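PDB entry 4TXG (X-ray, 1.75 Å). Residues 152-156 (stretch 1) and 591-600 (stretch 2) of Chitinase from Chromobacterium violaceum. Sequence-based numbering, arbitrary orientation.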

# COMPACT_ATOMS: atom_id res chain seq x y z
N SER A 152 9.99 7.49 -17.63
CA SER A 152 9.72 8.04 -16.31
C SER A 152 10.80 7.68 -15.29
O SER A 152 11.35 6.59 -15.31
CB SER A 152 8.36 7.56 -15.81
OG SER A 152 8.06 8.20 -14.56
N ARG A 153 11.11 8.64 -14.42
CA ARG A 153 12.00 8.45 -13.28
C ARG A 153 11.32 7.72 -12.11
O ARG A 153 11.99 7.15 -11.25
CB ARG A 153 12.51 9.83 -12.82
CG ARG A 153 13.39 9.86 -11.57
CD ARG A 153 13.97 11.27 -11.35
NE ARG A 153 12.95 12.31 -11.24
CZ ARG A 153 12.57 13.11 -12.23
NH1 ARG A 153 13.13 13.00 -13.43
NH2 ARG A 153 11.63 14.03 -12.03
N ARG A 154 9.99 7.77 -12.09
CA ARG A 154 9.21 7.21 -10.99
C ARG A 154 8.15 6.26 -11.50
O ARG A 154 7.62 6.45 -12.59
CB ARG A 154 8.50 8.32 -10.20
CG ARG A 154 9.41 9.43 -9.71
CD ARG A 154 10.28 8.99 -8.53
NE ARG A 154 11.31 10.00 -8.30
CZ ARG A 154 12.54 9.73 -7.86
NH1 ARG A 154 12.88 8.47 -7.54
NH2 ARG A 154 13.41 10.72 -7.73
N ARG A 155 7.80 5.25 -10.70
CA ARG A 155 6.64 4.45 -11.04
C ARG A 155 5.40 5.34 -11.00
O ARG A 155 5.30 6.23 -10.16
CB ARG A 155 6.47 3.27 -10.10
CG ARG A 155 7.65 2.31 -10.12
CD ARG A 155 7.30 1.01 -9.41
NE ARG A 155 8.49 0.18 -9.27
CZ ARG A 155 9.33 0.28 -8.25
NH1 ARG A 155 9.08 1.17 -7.29
NH2 ARG A 155 10.40 -0.51 -8.18
N ILE A 156 4.49 5.09 -11.93
CA ILE A 156 3.20 5.75 -11.98
C ILE A 156 2.20 4.62 -12.18
O ILE A 156 2.05 4.09 -13.29
CB ILE A 156 3.11 6.80 -13.10
CG1 ILE A 156 4.17 7.88 -12.90
CG2 ILE A 156 1.71 7.41 -13.16
CD1 ILE A 156 4.28 8.86 -14.07
N TRP A 591 7.67 16.02 -3.06
CA TRP A 591 8.10 15.20 -1.93
C TRP A 591 8.63 13.83 -2.40
O TRP A 591 9.61 13.32 -1.87
CB TRP A 591 6.93 15.05 -0.95
CG TRP A 591 7.17 14.14 0.22
CD1 TRP A 591 7.63 14.48 1.46
CD2 TRP A 591 6.92 12.72 0.26
NE1 TRP A 591 7.69 13.36 2.27
CE2 TRP A 591 7.27 12.27 1.55
CE3 TRP A 591 6.44 11.81 -0.68
CZ2 TRP A 591 7.15 10.93 1.92
CZ3 TRP A 591 6.32 10.48 -0.31
CH2 TRP A 591 6.68 10.05 0.98
N ILE A 592 7.96 13.25 -3.39
CA ILE A 592 8.40 12.00 -4.01
C ILE A 592 9.79 12.15 -4.61
O ILE A 592 10.69 11.33 -4.37
CB ILE A 592 7.41 11.54 -5.14
CG1 ILE A 592 6.08 11.08 -4.55
CG2 ILE A 592 8.03 10.44 -6.00
CD1 ILE A 592 6.15 9.74 -3.80
N ASP A 593 9.98 13.21 -5.39
CA ASP A 593 11.25 13.40 -6.07
C ASP A 593 12.37 13.70 -5.09
O ASP A 593 13.46 13.17 -5.21
CB ASP A 593 11.17 14.51 -7.11
CG ASP A 593 11.12 13.98 -8.55
OD1 ASP A 593 11.49 12.81 -8.79
OD2 ASP A 593 10.72 14.76 -9.45
N ALA A 594 12.09 14.54 -4.09
CA ALA A 594 13.11 14.94 -3.14
C ALA A 594 13.58 13.78 -2.25
O ALA A 594 14.75 13.71 -1.87
CB ALA A 594 12.60 16.10 -2.28
N ASN A 595 12.67 12.86 -1.95
CA ASN A 595 13.00 11.66 -1.17
C ASN A 595 13.41 10.47 -2.03
O ASN A 595 13.67 9.39 -1.50
CB ASN A 595 11.82 11.27 -0.29
CG ASN A 595 11.71 12.14 0.95
OD1 ASN A 595 12.49 11.98 1.88
ND2 ASN A 595 10.74 13.07 0.96
N ASN A 596 13.45 10.67 -3.34
CA ASN A 596 13.71 9.61 -4.31
C ASN A 596 12.90 8.35 -4.03
O ASN A 596 13.41 7.22 -4.09
CB ASN A 596 15.20 9.29 -4.35
CG ASN A 596 16.01 10.42 -4.96
OD1 ASN A 596 15.79 10.81 -6.11
ND2 ASN A 596 16.95 10.97 -4.19
N VAL A 597 11.61 8.55 -3.76
CA VAL A 597 10.68 7.46 -3.53
C VAL A 597 10.47 6.71 -4.85
O VAL A 597 10.61 7.28 -5.92
CB VAL A 597 9.35 7.98 -2.96
CG1 VAL A 597 8.43 6.83 -2.55
CG2 VAL A 597 9.62 8.87 -1.75
N GLY A 598 10.14 5.42 -4.76
CA GLY A 598 10.00 4.61 -5.95
C GLY A 598 9.00 5.17 -6.95
O GLY A 598 9.22 5.12 -8.17
N GLY A 599 7.91 5.72 -6.44
CA GLY A 599 6.88 6.24 -7.31
C GLY A 599 5.56 6.48 -6.61
O GLY A 599 5.49 6.55 -5.38
N VAL A 600 4.52 6.62 -7.42
CA VAL A 600 3.19 6.99 -6.97
C VAL A 600 2.18 6.00 -7.52
O VAL A 600 2.27 5.59 -8.68
CB VAL A 600 2.82 8.44 -7.42
CG1 VAL A 600 1.39 8.77 -7.05
CG2 VAL A 600 3.78 9.47 -6.82
O HOH W 1 11.72 5.21 -9.05
O HOH W 2 15.64 7.82 -7.88

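The two stretches, more than 430 residues apart in sequence, meet as neighbouring parallel strands, with Arg155 paired to Gly599 and Ile156 to Val600. Two backbone hydrogen bonds fix this register: Arg155 N donates to Gly598 O (2.9 Å) and Val600 N to Arg155 O (2.9 Å), so that Arg155 engages the residues before and after its partner, as is usual in a parallel ladder. Gly598 O also accepts from water 1 (2.7 Å), which donates in turn to Arg153 O (2.9 Å) and extends the link beyond the strand pairing. Close packing at Gly599, whose CA lies 3.3 Å from Arg155 O, leaves no room for a side chain: a CB there would fall 2.4 Å from that oxygen, and the backbone angles by themselves call for glycine. A CB on Gly598 would likewise clash with Arg155 NH1, at 2.7 Å.

Ahead of the strand in stretch 2, the helix closes in a Schellman motif, with Asn596 at positive phi, Val597 N bonded to Ile592 O (3.0 Å) and Asn596 N to Asp593 O (3.1 Å). Arg154 reaches across this turn. Arg154 NE and Arg154 NH2 both donate to Asp593 OD1 (2.9 and 3.0 Å), which lies near the guanidinium plane, and Arg154 NH2 also donates to Asn596 OD1 (2.9 Å). A weak bond joins Arg154 NH1 to Val597 O (3.0 Å), while one guanidinium face covers Ile592 O and Val597 N, the two ends of a Schellman bond. The aliphatic part of the side chain packs against Ile592, with Arg154 CD 3.7 Å from Ile592 CG2.

Arg153 completes a two-arginine clasp on Asp593. Arg153 NE donates to Asp593 OD1 (2.9 Å) and Arg153 NH2 to Asp593 OD2 (2.8 Å), both nearly linear, in a bidentate salt bridge. Asp593 OD1 thus serves both arginines, and one carboxylate is shared between two adjacent positive charges.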